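Long-range contact in choline/ethanolamine kinase family protein (Mesorhizobium loti, PDB 3DXQ), which probably phosphorylates ethanolamine or a similar small amino alcohol: residues A[247-259]-A[271-285]. Numbering follows the deposited sequence.
Sequences KAMCDLLWTLWGL and FRAYADGRFARCKAL
From A248 facing C282 to T255 facing A275, helices 247-259 and 271-285 run antiparallel, their axes approaching to 8.2 Å at a crossing angle of -159°. At the centre, D251 receives two arginines, each presenting NE and a terminal NH2. R281 lies nearly coplanar with the carboxylate, NH2 meeting OD1 of D251 on its syn lone pair at 3.0 Å while NE takes OD2 at 3.1 Å. R278 comes with its guanidinium turned 88° from the carboxylate and directs both NE and NH2 to OD1 of D251, NE at 3.0 Å, so three N-H groups converge on that oxygen. A bend at chi3 brings the guanidinium of R278 alongside the W254 indole, their planes 7° apart. R278 NH1 also donates to Y274 OH at 3.1 Å. NH2 of R278 has a second carboxylate partner in E215 of helix 206-215. With R278 replaced by an alanine, OD1 of D251 would probably lose two of its three N-H donors, E215 this mate and W254 its flat neighbour. Flanking this network, L285 CD2 packs on K247 CB, T255 CG2 on F279 CB and W257 CZ3 on F271 CE1. The pair forms a buried antiparallel helical hairpin in the helical C-terminal lobe of this kinase-like phosphotransferase fold.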
ATOM      1  N   LYS A 247       3.258   9.624   6.481  1.00 46.27           N
ATOM      2  CA  LYS A 247       2.469  10.320   5.468  1.00 45.96           C
ATOM      3  C   LYS A 247       3.431  11.094   4.560  1.00 44.12           C
ATOM      4  O   LYS A 247       3.361  10.984   3.346  1.00 43.09           O
ATOM      5  CB  LYS A 247       1.473  11.299   6.093  1.00 47.22           C
ATOM      6  CG  LYS A 247       0.115  10.745   6.481  1.00 46.70           C
ATOM      7  CD  LYS A 247      -0.646  11.806   7.276  1.00 50.89           C
ATOM      8  CE  LYS A 247      -2.122  11.866   6.949  1.00 54.12           C
ATOM      9  NZ  LYS A 247      -2.891  12.759   7.884  1.00 50.84           N
ATOM     10  N   ALA A 248       4.352  11.848   5.154  1.00 43.21           N
ATOM     11  CA  ALA A 248       5.299  12.644   4.372  1.00 43.29           C
ATOM     12  C   ALA A 248       6.260  11.757   3.583  1.00 43.61           C
ATOM     13  O   ALA A 248       6.440  11.962   2.389  1.00 45.58           O
ATOM     14  CB  ALA A 248       6.081  13.630   5.274  1.00 41.88           C
HETATM   15  N   MSE A 249       6.878  10.781   4.240  1.00 42.99           N
HETATM   16  CA  MSE A 249       7.853   9.916   3.572  1.00 44.09           C
HETATM   17  C   MSE A 249       7.251   9.066   2.475  1.00 45.70           C
HETATM   18  O   MSE A 249       7.918   8.766   1.495  1.00 45.62           O
HETATM   19  CB  MSE A 249       8.544   9.000   4.575  1.00 45.04           C
HETATM   20  CG  MSE A 249       9.500   9.696   5.523  1.00 42.80           C
HETATM   21 SE   MSE A 249      10.627  11.045   4.630  0.75 39.36          SE
HETATM   22  CE  MSE A 249      12.097  10.994   5.831  1.00 51.28           C
ATOM     23  N   CYS A 250       6.003   8.656   2.666  1.00 47.77           N
ATOM     24  CA  CYS A 250       5.273   7.882   1.681  1.00 46.57           C
ATOM     25  C   CYS A 250       5.124   8.661   0.390  1.00 45.65           C
ATOM     26  O   CYS A 250       5.436   8.179  -0.682  1.00 43.42           O
ATOM     27  CB  CYS A 250       3.901   7.533   2.233  1.00 48.03           C
ATOM     28  SG  CYS A 250       2.992   6.376   1.233  1.00 53.41           S
ATOM     29  N   ASP A 251       4.660   9.894   0.494  1.00 47.29           N
ATOM     30  CA  ASP A 251       4.581  10.767  -0.674  1.00 45.90           C
ATOM     31  C   ASP A 251       5.941  10.972  -1.321  1.00 46.15           C
ATOM     32  O   ASP A 251       6.051  10.980  -2.548  1.00 48.39           O
ATOM     33  CB  ASP A 251       4.012  12.138  -0.302  1.00 45.53           C
ATOM     34  CG  ASP A 251       2.502  12.233  -0.467  1.00 47.45           C
ATOM     35  OD1 ASP A 251       1.920  11.479  -1.266  1.00 49.28           O
ATOM     36  OD2 ASP A 251       1.897  13.103   0.189  1.00 51.30           O
ATOM     37  N   LEU A 252       6.972  11.167  -0.510  1.00 45.72           N
ATOM     38  CA  LEU A 252       8.311  11.414  -1.041  1.00 46.28           C
ATOM     39  C   LEU A 252       8.819  10.221  -1.848  1.00 46.76           C
ATOM     40  O   LEU A 252       9.374  10.395  -2.936  1.00 47.42           O
ATOM     41  CB  LEU A 252       9.299  11.708   0.094  1.00 46.35           C
ATOM     42  CG  LEU A 252      10.724  12.037  -0.356  1.00 46.47           C
ATOM     43  CD1 LEU A 252      10.747  13.282  -1.193  1.00 41.20           C
ATOM     44  CD2 LEU A 252      11.609  12.197   0.837  1.00 45.70           C
ATOM     45  N   LEU A 253       8.647   9.023  -1.289  1.00 46.13           N
ATOM     46  CA  LEU A 253       9.078   7.780  -1.935  1.00 46.88           C
ATOM     47  C   LEU A 253       8.527   7.691  -3.344  1.00 47.83           C
ATOM     48  O   LEU A 253       9.276   7.585  -4.315  1.00 48.75           O
ATOM     49  CB  LEU A 253       8.614   6.562  -1.133  1.00 46.44           C
ATOM     50  CG  LEU A 253       8.974   5.199  -1.725  1.00 48.04           C
ATOM     51  CD1 LEU A 253      10.493   5.065  -1.722  1.00 40.50           C
ATOM     52  CD2 LEU A 253       8.305   4.050  -0.973  1.00 44.54           C
ATOM     53  N   TRP A 254       7.206   7.763  -3.434  1.00 49.18           N
ATOM     54  CA  TRP A 254       6.514   7.681  -4.703  1.00 49.50           C
ATOM     55  C   TRP A 254       6.819   8.884  -5.598  1.00 49.80           C
ATOM     56  O   TRP A 254       6.958   8.731  -6.808  1.00 50.12           O
ATOM     57  CB  TRP A 254       5.020   7.512  -4.470  1.00 49.84           C
ATOM     58  CG  TRP A 254       4.709   6.157  -3.925  1.00 51.79           C
ATOM     59  CD1 TRP A 254       4.279   5.846  -2.670  1.00 50.25           C
ATOM     60  CD2 TRP A 254       4.814   4.923  -4.632  1.00 54.76           C
ATOM     61  NE1 TRP A 254       4.107   4.490  -2.550  1.00 50.61           N
ATOM     62  CE2 TRP A 254       4.427   3.899  -3.743  1.00 53.51           C
ATOM     63  CE3 TRP A 254       5.197   4.583  -5.940  1.00 55.26           C
ATOM     64  CZ2 TRP A 254       4.407   2.561  -4.117  1.00 54.32           C
ATOM     65  CZ3 TRP A 254       5.182   3.253  -6.310  1.00 53.61           C
ATOM     66  CH2 TRP A 254       4.787   2.257  -5.401  1.00 52.97           C
ATOM     67  N   THR A 255       6.932  10.075  -5.025  1.00 49.55           N
ATOM     68  CA  THR A 255       7.302  11.237  -5.835  1.00 49.78           C
ATOM     69  C   THR A 255       8.571  10.950  -6.638  1.00 51.15           C
ATOM     70  O   THR A 255       8.591  11.129  -7.858  1.00 51.43           O
ATOM     71  CB  THR A 255       7.546  12.468  -4.974  1.00 49.47           C
ATOM     72  OG1 THR A 255       6.292  12.938  -4.468  1.00 53.06           O
ATOM     73  CG2 THR A 255       8.210  13.579  -5.786  1.00 43.84           C
ATOM     74  N   LEU A 256       9.615  10.496  -5.945  1.00 52.57           N
ATOM     75  CA  LEU A 256      10.900  10.168  -6.576  1.00 52.94           C
ATOM     76  C   LEU A 256      10.774   9.058  -7.616  1.00 54.09           C
ATOM     77  O   LEU A 256      11.380   9.134  -8.682  1.00 53.51           O
ATOM     78  CB  LEU A 256      11.929   9.765  -5.518  1.00 52.91           C
ATOM     79  CG  LEU A 256      12.360  10.846  -4.527  1.00 49.05           C
ATOM     80  CD1 LEU A 256      13.286  10.259  -3.483  1.00 41.25           C
ATOM     81  CD2 LEU A 256      13.030  11.996  -5.238  1.00 49.13           C
ATOM     82  N   TRP A 257       9.990   8.033  -7.293  1.00 55.64           N
ATOM     83  CA  TRP A 257       9.687   6.946  -8.235  1.00 57.48           C
ATOM     84  C   TRP A 257       9.034   7.464  -9.523  1.00 57.69           C
ATOM     85  O   TRP A 257       9.384   7.033 -10.632  1.00 58.79           O
ATOM     86  CB  TRP A 257       8.745   5.949  -7.576  1.00 58.89           C
ATOM     87  CG  TRP A 257       8.271   4.873  -8.474  1.00 61.46           C
ATOM     88  CD1 TRP A 257       8.884   3.685  -8.715  1.00 63.92           C
ATOM     89  CD2 TRP A 257       7.051   4.859  -9.227  1.00 64.42           C
ATOM     90  NE1 TRP A 257       8.130   2.925  -9.578  1.00 64.89           N
ATOM     91  CE2 TRP A 257       6.994   3.621  -9.905  1.00 66.73           C
ATOM     92  CE3 TRP A 257       5.995   5.768  -9.388  1.00 65.18           C
ATOM     93  CZ2 TRP A 257       5.919   3.264 -10.744  1.00 65.43           C
ATOM     94  CZ3 TRP A 257       4.924   5.417 -10.227  1.00 65.31           C
ATOM     95  CH2 TRP A 257       4.899   4.175 -10.896  1.00 64.00           C
ATOM     96  N   GLY A 258       8.073   8.376  -9.354  1.00 56.96           N
ATOM     97  CA  GLY A 258       7.346   8.994 -10.465  1.00 56.25           C
ATOM     98  C   GLY A 258       8.238   9.838 -11.362  1.00 56.54           C
ATOM     99  O   GLY A 258       8.021   9.897 -12.578  1.00 57.60           O
ATOM    100  N   LEU A 259       9.232  10.501 -10.771  1.00 56.21           N
ATOM    101  CA  LEU A 259      10.227  11.242 -11.558  1.00 55.88           C
ATOM    102  C   LEU A 259      11.078  10.272 -12.393  1.00 56.70           C
ATOM    103  O   LEU A 259      11.423  10.575 -13.544  1.00 57.08           O
ATOM    104  CB  LEU A 259      11.104  12.126 -10.666  1.00 55.44           C
ATOM    105  CG  LEU A 259      10.541  13.521 -10.347  1.00 55.23           C
ATOM    106  CD1 LEU A 259       9.150  13.441  -9.787  1.00 54.32           C
ATOM    107  CD2 LEU A 259      11.431  14.304  -9.387  1.00 55.90           C
ATOM    108  N   PHE A 271       3.245  11.190 -15.668  1.00 63.60           N
ATOM    109  CA  PHE A 271       4.148  11.187 -14.520  1.00 61.86           C
ATOM    110  C   PHE A 271       4.586  12.593 -14.084  1.00 60.27           C
ATOM    111  O   PHE A 271       4.636  12.883 -12.882  1.00 59.79           O
ATOM    112  CB  PHE A 271       5.322  10.235 -14.777  1.00 61.87           C
ATOM    113  CG  PHE A 271       4.915   8.774 -14.766  1.00 61.73           C
ATOM    114  CD1 PHE A 271       4.651   8.123 -13.563  1.00 64.06           C
ATOM    115  CD2 PHE A 271       4.775   8.052 -15.950  1.00 64.95           C
ATOM    116  CE1 PHE A 271       4.257   6.770 -13.534  1.00 65.53           C
ATOM    117  CE2 PHE A 271       4.385   6.697 -15.928  1.00 63.37           C
ATOM    118  CZ  PHE A 271       4.124   6.062 -14.717  1.00 64.14           C
ATOM    119  N   ARG A 272       4.843  13.479 -15.046  1.00 58.97           N
ATOM    120  CA  ARG A 272       5.148  14.888 -14.727  1.00 57.65           C
ATOM    121  C   ARG A 272       4.061  15.502 -13.831  1.00 56.70           C
ATOM    122  O   ARG A 272       4.340  16.443 -13.100  1.00 55.59           O
ATOM    123  CB  ARG A 272       5.308  15.729 -16.001  1.00 56.53           C
ATOM    124  N   ALA A 273       2.833  14.967 -13.909  1.00 56.46           N
ATOM    125  CA  ALA A 273       1.709  15.362 -13.051  1.00 55.39           C
ATOM    126  C   ALA A 273       1.732  14.625 -11.711  1.00 54.46           C
ATOM    127  O   ALA A 273       1.874  15.263 -10.676  1.00 54.82           O
ATOM    128  CB  ALA A 273       0.381  15.111 -13.763  1.00 54.93           C
ATOM    129  N   TYR A 274       1.586  13.294 -11.748  1.00 54.12           N
ATOM    130  CA  TYR A 274       1.581  12.404 -10.558  1.00 53.60           C
ATOM    131  C   TYR A 274       2.651  12.812  -9.556  1.00 53.92           C
ATOM    132  O   TYR A 274       2.371  13.018  -8.373  1.00 54.19           O
ATOM    133  CB  TYR A 274       1.827  10.962 -11.008  1.00 52.84           C
ATOM    134  CG  TYR A 274       1.826   9.894  -9.933  1.00 52.23           C
ATOM    135  CD1 TYR A 274       2.980   9.594  -9.221  1.00 54.13           C
ATOM    136  CD2 TYR A 274       0.683   9.146  -9.669  1.00 54.58           C
ATOM    137  CE1 TYR A 274       2.990   8.600  -8.253  1.00 53.88           C
ATOM    138  CE2 TYR A 274       0.680   8.137  -8.696  1.00 54.60           C
ATOM    139  CZ  TYR A 274       1.837   7.867  -8.000  1.00 54.87           C
ATOM    140  OH  TYR A 274       1.833   6.868  -7.049  1.00 51.80           O
ATOM    141  N   ALA A 275       3.873  12.942 -10.057  1.00 53.73           N
ATOM    142  CA  ALA A 275       5.014  13.364  -9.250  1.00 53.14           C
ATOM    143  C   ALA A 275       4.794  14.727  -8.584  1.00 52.85           C
ATOM    144  O   ALA A 275       4.973  14.866  -7.375  1.00 52.87           O
ATOM    145  CB  ALA A 275       6.246  13.415 -10.113  1.00 51.57           C
ATOM    146  N   ASP A 276       4.399  15.721  -9.373  1.00 52.40           N
ATOM    147  CA  ASP A 276       4.180  17.083  -8.849  1.00 52.97           C
ATOM    148  C   ASP A 276       3.093  17.133  -7.781  1.00 52.25           C
ATOM    149  O   ASP A 276       3.173  17.934  -6.845  1.00 51.26           O
ATOM    150  CB  ASP A 276       3.803  18.058  -9.974  1.00 53.93           C
ATOM    151  CG  ASP A 276       4.986  18.444 -10.841  1.00 56.43           C
ATOM    152  OD1 ASP A 276       6.132  18.245 -10.398  1.00 60.69           O
ATOM    153  OD2 ASP A 276       4.770  18.958 -11.960  1.00 60.17           O
ATOM    154  N   GLY A 277       2.079  16.286  -7.934  1.00 51.71           N
ATOM    155  CA  GLY A 277       0.972  16.239  -6.992  1.00 50.60           C
ATOM    156  C   GLY A 277       1.444  15.782  -5.634  1.00 49.55           C
ATOM    157  O   GLY A 277       1.353  16.537  -4.652  1.00 48.62           O
ATOM    158  N   ARG A 278       1.991  14.563  -5.608  1.00 48.55           N
ATOM    159  CA  ARG A 278       2.436  13.915  -4.373  1.00 48.20           C
ATOM    160  C   ARG A 278       3.550  14.674  -3.680  1.00 47.38           C
ATOM    161  O   ARG A 278       3.665  14.624  -2.460  1.00 47.23           O
ATOM    162  CB  ARG A 278       2.899  12.480  -4.633  1.00 47.73           C
ATOM    163  CG  ARG A 278       1.889  11.635  -5.377  1.00 46.89           C
ATOM    164  CD  ARG A 278       2.092  10.147  -5.131  1.00 49.32           C
ATOM    165  NE  ARG A 278       1.779   9.800  -3.747  1.00 49.60           N
ATOM    166  CZ  ARG A 278       1.655   8.567  -3.270  1.00 45.69           C
ATOM    167  NH1 ARG A 278       1.797   7.521  -4.066  1.00 45.75           N
ATOM    168  NH2 ARG A 278       1.371   8.386  -1.989  1.00 47.13           N
ATOM    169  N   PHE A 279       4.373  15.369  -4.450  1.00 47.59           N
ATOM    170  CA  PHE A 279       5.438  16.157  -3.855  1.00 46.86           C
ATOM    171  C   PHE A 279       4.867  17.377  -3.147  1.00 46.22           C
ATOM    172  O   PHE A 279       5.174  17.623  -1.984  1.00 45.40           O
ATOM    173  CB  PHE A 279       6.438  16.615  -4.903  1.00 48.03           C
ATOM    174  CG  PHE A 279       7.558  17.419  -4.332  1.00 47.33           C
ATOM    175  CD1 PHE A 279       8.673  16.789  -3.801  1.00 50.16           C
ATOM    176  CD2 PHE A 279       7.479  18.800  -4.278  1.00 48.82           C
ATOM    177  CE1 PHE A 279       9.706  17.528  -3.247  1.00 51.11           C
ATOM    178  CE2 PHE A 279       8.509  19.549  -3.733  1.00 54.13           C
ATOM    179  CZ  PHE A 279       9.625  18.910  -3.209  1.00 53.10           C
ATOM    180  N   ALA A 280       4.039  18.137  -3.862  1.00 46.22           N
ATOM    181  CA  ALA A 280       3.452  19.376  -3.340  1.00 45.13           C
ATOM    182  C   ALA A 280       2.671  19.135  -2.053  1.00 45.10           C
ATOM    183  O   ALA A 280       2.723  19.950  -1.128  1.00 43.31           O
ATOM    184  CB  ALA A 280       2.562  20.010  -4.384  1.00 44.98           C
ATOM    185  N   ARG A 281       1.957  18.010  -1.997  1.00 45.45           N
ATOM    186  CA  ARG A 281       1.230  17.612  -0.797  1.00 46.28           C
ATOM    187  C   ARG A 281       2.213  17.349   0.347  1.00 46.52           C
ATOM    188  O   ARG A 281       2.014  17.803   1.480  1.00 47.14           O
ATOM    189  CB  ARG A 281       0.404  16.349  -1.093  1.00 47.56           C
ATOM    190  CG  ARG A 281      -0.415  15.829   0.078  1.00 49.48           C
ATOM    191  CD  ARG A 281      -1.455  14.843  -0.397  1.00 51.73           C
ATOM    192  NE  ARG A 281      -0.842  13.696  -1.052  1.00 55.62           N
ATOM    193  CZ  ARG A 281      -1.494  12.780  -1.761  1.00 55.51           C
ATOM    194  NH1 ARG A 281      -2.804  12.861  -1.932  1.00 58.80           N
ATOM    195  NH2 ARG A 281      -0.823  11.782  -2.317  1.00 52.06           N
ATOM    196  N   CYS A 282       3.262  16.597   0.024  1.00 45.86           N
ATOM    197  CA  CYS A 282       4.319  16.263   0.952  1.00 45.29           C
ATOM    198  C   CYS A 282       4.969  17.513   1.508  1.00 45.61           C
ATOM    199  O   CYS A 282       5.052  17.699   2.724  1.00 44.40           O
ATOM    200  CB  CYS A 282       5.369  15.431   0.234  1.00 45.46           C
ATOM    201  SG  CYS A 282       6.814  15.193   1.209  1.00 46.33           S
ATOM    202  N   LYS A 283       5.431  18.369   0.595  1.00 46.38           N
ATOM    203  CA  LYS A 283       6.075  19.618   0.948  1.00 45.68           C
ATOM    204  C   LYS A 283       5.138  20.453   1.813  1.00 45.23           C
ATOM    205  O   LYS A 283       5.583  21.111   2.760  1.00 45.37           O
ATOM    206  CB  LYS A 283       6.465  20.378  -0.325  1.00 46.37           C
ATOM    207  CG  LYS A 283       7.012  21.800  -0.127  1.00 47.02           C
ATOM    208  CD  LYS A 283       7.323  22.456  -1.492  1.00 46.89           C
ATOM    209  CE  LYS A 283       7.316  23.981  -1.436  1.00 43.25           C
ATOM    210  NZ  LYS A 283       8.308  24.478  -0.491  1.00 43.20           N
ATOM    211  N   ALA A 284       3.846  20.435   1.486  1.00 44.52           N
ATOM    212  CA  ALA A 284       2.846  21.172   2.267  1.00 46.21           C
ATOM    213  C   ALA A 284       2.819  20.688   3.704  1.00 47.53           C
ATOM    214  O   ALA A 284       2.885  21.502   4.643  1.00 47.63           O
ATOM    215  CB  ALA A 284       1.466  21.037   1.650  1.00 45.75           C
ATOM    216  N   LEU A 285       2.751  19.366   3.860  1.00 47.45           N
ATOM    217  CA  LEU A 285       2.712  18.738   5.171  1.00 47.88           C
ATOM    218  C   LEU A 285       3.956  19.058   5.980  1.00 48.19           C
ATOM    219  O   LEU A 285       3.855  19.437   7.144  1.00 48.69           O
ATOM    220  CB  LEU A 285       2.571  17.215   5.030  1.00 47.27           C
ATOM    221  CG  LEU A 285       2.398  16.424   6.320  1.00 49.18           C
ATOM    222  CD1 LEU A 285       1.238  16.981   7.137  1.00 46.93           C
ATOM    223  CD2 LEU A 285       2.202  14.967   6.000  1.00 49.49           C
TER